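PDB 2FHT: viral macrophage inflammatory protein 2, which binds a wide range of chemokine receptors, CXCR4 among them, and thereby blocks infection by several HIV-1 strains. Local coordinates for residues 42-45 with 49-52; 52-57 with 61-66. One frame throughout, in Å; residues are numbered along the deposited sequence.

How the contacts relate
Contact 1 (42-45 with 49-52) is partly buried, its centre about 5 Å from the centre of the chain; contact 2 (52-57 with 61-66) is a surface contact, its centre about 8 Å away from that point. The first joins two strands by paired backbone bonds and apolar packing, burying 275 Å². The second, burying 181 Å², runs from the end of the same strand 49-53 through a polar turn into helix 57-65, with one bond of helical spacing and one sulfur contact. Ala52 belongs to both. The two also touch in the core beneath the helix, where Phe42 CE2 lies 3.3 Å from Leu62 CB and Phe42 CD2 packs on Leu66.

Contact 1: residues 42-45 with 49-52; sequences FLTK and QVCA
Phe42 and Val50 face each other as an antiparallel hydrogen-bonded pair, and their two backbone bonds define the tight part of this hairpin. Phe42 N donates to Val50 O at 2.7 Å, the donor tilted 18° from the carbonyl plane. The return bond, Val50 N to Phe42 O, is 2.8 Å long and nearly straight, 172° at the hydrogen, and lies in the carbonyl plane. Phe42 O also receives a CA-H...O contact from Gln49 CA at 3.4 Å, so one carbonyl oxygen meets two consecutive residues of the partner strand.

On the face bearing Phe42 and Val50, the methyl of Ala52 meets the edge of the Phe42 ring near the ring plane, with CB 3.4 Å from CE1. With CG anti to its carbonyl carbon (chi1 -74°), the ring stands beside the backbone N, whose hydrogen bond goes to Val50 O. Farther along, Thr44 CG2 and Val50 CG2 meet at 3.9 Å, their side chains crossing at about a right angle.

The other face is the more solvent-open one: Gln49 is exposed and Leu43 partly so, whereas Phe42, Thr44 and Ala52 are buried. In the non-hydrogen-bonded pair Leu43-Gln49, the side chains run side by side and touch through Leu43 CD2 and Gln49 CG at 3.5 Å; beyond CG the glutamine chain is extended.

Within the three-stranded antiparallel sheet of the chemokine fold, strand 39-44 is central and 49-53 lies at one margin. The disulfide from Cys51 to Cys12 ties that margin to the N-terminal region, strand 25-30 flanks Leu43 and Thr44, and helix 57-65 covers Phe42 and Ala52 through Val59.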
loop_
_atom_site.group_PDB
_atom_site.type_symbol
_atom_site.label_atom_id
_atom_site.label_comp_id
_atom_site.label_asym_id
_atom_site.label_seq_id
_atom_site.Cartn_x
_atom_site.Cartn_y
_atom_site.Cartn_z
ATOM N N PHE A 42 0.786 0.885 2.354
ATOM C CA PHE A 42 1.688 1.838 2.989
ATOM C C PHE A 42 2.159 1.249 4.308
ATOM O O PHE A 42 1.386 0.589 5.005
ATOM C CB PHE A 42 1.001 3.190 3.247
ATOM C CG PHE A 42 0.794 4.007 2.010
ATOM C CD1 PHE A 42 -0.463 4.094 1.425
ATOM C CD2 PHE A 42 1.878 4.621 1.376
ATOM C CE1 PHE A 42 -0.635 4.776 0.234
ATOM C CE2 PHE A 42 1.715 5.303 0.183
ATOM C CZ PHE A 42 0.461 5.380 -0.398
ATOM N N LEU A 43 3.446 1.382 4.592
ATOM C CA LEU A 43 3.996 0.899 5.842
ATOM C C LEU A 43 4.151 2.123 6.700
ATOM O O LEU A 43 4.744 3.109 6.270
ATOM C CB LEU A 43 5.351 0.224 5.626
ATOM C CG LEU A 43 5.257 -1.140 4.941
ATOM C CD1 LEU A 43 6.635 -1.634 4.568
ATOM C CD2 LEU A 43 4.581 -2.137 5.885
ATOM N N THR A 44 3.520 2.122 7.864
ATOM C CA THR A 44 3.624 3.277 8.746
ATOM C C THR A 44 4.882 3.158 9.586
ATOM O O THR A 44 5.510 2.085 9.630
ATOM C CB THR A 44 2.356 3.457 9.636
ATOM O OG1 THR A 44 2.283 2.425 10.634
ATOM C CG2 THR A 44 1.083 3.421 8.751
ATOM N N LYS A 45 5.323 4.284 10.144
ATOM C CA LYS A 45 6.513 4.297 10.989
ATOM C C LYS A 45 6.219 3.459 12.235
ATOM O O LYS A 45 7.097 2.798 12.770
ATOM C CB LYS A 45 6.880 5.735 11.354
ATOM C CG LYS A 45 7.266 6.601 10.156
ATOM C CD LYS A 45 7.450 8.075 10.538
ATOM C CE LYS A 45 7.877 8.893 9.322
ATOM N NZ LYS A 45 7.789 10.373 9.492
ATOM N N GLN A 49 0.472 -1.757 8.385
ATOM C CA GLN A 49 0.335 -1.993 6.939
ATOM C C GLN A 49 -1.043 -1.457 6.542
ATOM O O GLN A 49 -2.060 -2.017 6.958
ATOM C CB GLN A 49 0.377 -3.493 6.626
ATOM C CG GLN A 49 1.764 -4.085 6.518
ATOM C CD GLN A 49 1.746 -5.561 6.182
ATOM O OE1 GLN A 49 1.074 -5.990 5.249
ATOM N NE2 GLN A 49 2.456 -6.358 6.978
ATOM N N VAL A 50 -1.086 -0.397 5.736
ATOM C CA VAL A 50 -2.366 0.201 5.323
ATOM C C VAL A 50 -2.611 0.107 3.809
ATOM O O VAL A 50 -1.790 0.524 2.999
ATOM C CB VAL A 50 -2.480 1.692 5.788
ATOM C CG1 VAL A 50 -3.867 2.230 5.539
ATOM C CG2 VAL A 50 -2.134 1.817 7.248
ATOM N N CYS A 51 -3.757 -0.454 3.449
ATOM C CA CYS A 51 -4.170 -0.615 2.058
ATOM C C CYS A 51 -4.707 0.673 1.474
ATOM O O CYS A 51 -5.562 1.329 2.090
ATOM C CB CYS A 51 -5.269 -1.668 1.973
ATOM S SG CYS A 51 -4.614 -3.331 1.785
ATOM N N ALA A 52 -4.269 1.009 0.267
ATOM C CA ALA A 52 -4.725 2.230 -0.359
ATOM C C ALA A 52 -5.037 2.040 -1.836
ATOM O O ALA A 52 -4.480 1.168 -2.490
ATOM C CB ALA A 52 -3.695 3.344 -0.148
#

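Contact 2: residues 52-57 with 61-66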
loop_
_atom_site.group_PDB
_atom_site.type_symbol
_atom_site.label_atom_id
_atom_site.label_comp_id
_atom_site.label_asym_id
_atom_site.label_seq_id
_atom_site.Cartn_x
_atom_site.Cartn_y
_atom_site.Cartn_z
ATOM N N ALA A 52 -4.269 1.009 0.267
ATOM C CA ALA A 52 -4.725 2.230 -0.359
ATOM C C ALA A 52 -5.037 2.040 -1.836
ATOM O O ALA A 52 -4.480 1.168 -2.490
ATOM C CB ALA A 52 -3.695 3.344 -0.148
ATOM N N ASP A 53 -5.992 2.833 -2.324
ATOM C CA ASP A 53 -6.474 2.818 -3.704
ATOM C C ASP A 53 -5.525 3.651 -4.532
ATOM O O ASP A 53 -5.535 4.884 -4.440
ATOM C CB ASP A 53 -7.870 3.456 -3.756
ATOM C CG ASP A 53 -8.496 3.432 -5.146
ATOM O OD1 ASP A 53 -7.786 3.242 -6.147
ATOM O OD2 ASP A 53 -9.728 3.605 -5.232
ATOM N N LYS A 54 -4.757 2.984 -5.389
ATOM C CA LYS A 54 -3.781 3.669 -6.220
ATOM C C LYS A 54 -4.319 4.639 -7.284
ATOM O O LYS A 54 -3.541 5.328 -7.941
ATOM C CB LYS A 54 -2.815 2.651 -6.822
ATOM C CG LYS A 54 -3.480 1.511 -7.555
ATOM C CD LYS A 54 -2.571 0.303 -7.585
ATOM C CE LYS A 54 -1.139 0.661 -7.977
ATOM N NZ LYS A 54 -1.004 1.039 -9.411
ATOM N N SER A 55 -5.635 4.695 -7.449
ATOM C CA SER A 55 -6.245 5.589 -8.423
ATOM C C SER A 55 -6.375 6.974 -7.822
ATOM O O SER A 55 -6.416 7.975 -8.536
ATOM C CB SER A 55 -7.634 5.081 -8.823
ATOM O OG SER A 55 -8.614 5.431 -7.858
ATOM N N LYS A 56 -6.456 7.025 -6.502
ATOM C CA LYS A 56 -6.589 8.285 -5.793
ATOM C C LYS A 56 -5.326 9.131 -5.869
ATOM O O LYS A 56 -4.206 8.631 -5.729
ATOM C CB LYS A 56 -7.016 8.036 -4.345
ATOM C CG LYS A 56 -8.536 7.847 -4.170
ATOM C CD LYS A 56 -9.152 7.036 -5.308
ATOM C CE LYS A 56 -10.627 6.757 -5.098
ATOM N NZ LYS A 56 -11.453 7.987 -5.017
ATOM N N ASP A 57 -5.520 10.420 -6.126
ATOM C CA ASP A 57 -4.416 11.352 -6.246
ATOM C C ASP A 57 -3.533 11.428 -5.024
ATOM O O ASP A 57 -2.318 11.532 -5.164
ATOM C CB ASP A 57 -4.928 12.742 -6.602
ATOM C CG ASP A 57 -5.602 12.773 -7.948
ATOM O OD1 ASP A 57 -6.645 13.454 -8.067
ATOM O OD2 ASP A 57 -5.095 12.107 -8.883
ATOM N N LYS A 61 0.513 10.426 -4.858
ATOM C CA LYS A 61 1.364 11.474 -4.316
ATOM C C LYS A 61 2.287 10.821 -3.300
ATOM O O LYS A 61 3.495 11.055 -3.282
ATOM C CB LYS A 61 0.490 12.509 -3.596
ATOM C CG LYS A 61 0.747 13.948 -3.974
ATOM C CD LYS A 61 -0.315 14.828 -3.342
ATOM C CE LYS A 61 -1.716 14.430 -3.799
ATOM N NZ LYS A 61 -2.793 15.184 -3.090
ATOM N N LEU A 62 1.709 10.024 -2.416
ATOM C CA LEU A 62 2.524 9.339 -1.422
ATOM C C LEU A 62 3.472 8.359 -2.113
ATOM O O LEU A 62 4.572 8.118 -1.636
ATOM C CB LEU A 62 1.638 8.589 -0.420
ATOM C CG LEU A 62 0.944 9.444 0.654
ATOM C CD1 LEU A 62 -0.067 8.617 1.426
ATOM C CD2 LEU A 62 2.006 10.041 1.582
ATOM N N MET A 63 3.007 7.748 -3.198
ATOM C CA MET A 63 3.817 6.804 -3.942
ATOM C C MET A 63 5.038 7.521 -4.511
ATOM O O MET A 63 6.123 6.940 -4.581
ATOM C CB MET A 63 2.989 6.152 -5.046
ATOM C CG MET A 63 1.975 5.154 -4.526
ATOM S SD MET A 63 0.717 4.715 -5.755
ATOM C CE MET A 63 1.621 3.738 -6.906
ATOM N N GLN A 64 4.852 8.787 -4.886
ATOM C CA GLN A 64 5.933 9.614 -5.420
ATOM C C GLN A 64 6.909 9.932 -4.306
ATOM O O GLN A 64 8.102 9.685 -4.427
ATOM C CB GLN A 64 5.414 10.961 -5.911
ATOM C CG GLN A 64 4.720 11.002 -7.240
ATOM C CD GLN A 64 4.502 12.444 -7.707
ATOM O OE1 GLN A 64 4.335 12.697 -8.892
ATOM N NE2 GLN A 64 4.568 13.395 -6.781
ATOM N N GLN A 65 6.410 10.541 -3.234
ATOM C CA GLN A 65 7.286 10.928 -2.131
ATOM C C GLN A 65 7.911 9.861 -1.254
ATOM O O GLN A 65 8.958 10.100 -0.655
ATOM C CB GLN A 65 6.633 12.000 -1.268
ATOM C CG GLN A 65 5.181 11.800 -0.998
ATOM C CD GLN A 65 4.552 13.045 -0.391
ATOM O OE1 GLN A 65 4.191 13.058 0.786
ATOM N NE2 GLN A 65 4.432 14.103 -1.198
ATOM N N LEU A 66 7.269 8.697 -1.146
ATOM C CA LEU A 66 7.807 7.636 -0.313
ATOM C C LEU A 66 8.583 6.623 -1.141
ATOM O O LEU A 66 8.334 6.481 -2.337
ATOM C CB LEU A 66 6.670 6.899 0.408
ATOM C CG LEU A 66 5.860 7.618 1.492
ATOM C CD1 LEU A 66 4.710 6.721 1.889
ATOM C CD2 LEU A 66 6.716 7.947 2.705
#
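Lys61 N donates to Asp57 O across this contact, over 3.1 Å and with 137° at the hydrogen. The spacing is that of an i to i+4 bond in helix 57-65, though the donor is tilted 26° from the carbonyl plane. The same oxygen is covered by the lysine's own chain: Lys61 CE comes within 3.3 Å of Asp57 O, while CB lies 3.4 Å from it. A bend at chi3 (-59°) folds the methylene chain back alongside the helix's first turn. Lys61 NZ remains 6.5 Å from Asp57 OD1, so the opposite charges form no salt bridge here and any attraction between them would be long-range.

A second touch joins the connecting turn to the next part of the helix. Met63 points toward the turn, and its SD lies 4.2 Å from Lys54 CB, an apolar contact with the base of the lysine chain.

The turn bearing Lys54 links the last strand of the chemokine sheet to the C-terminal helix that packs over it, and the Asp57-Lys61 bond lies in the first turn of that helix. The link is a type I beta turn from Asp53 to Lys56, combined with an Asx turn, and Lys56 takes the N-cap position. Asp53 OD1 accepts from Ser55 N at 2.9 Å and from Ser55 OG at 2.9 Å. Both donors approach from the same face of the carboxylate, well above its plane, so a single oxygen grips the serine twice.

Farther out, Lys54 leans on Val40 and Pro38, Asp53 touches Tyr15, and Leu62 and Leu66 pack against Leu25 of strand 25-30.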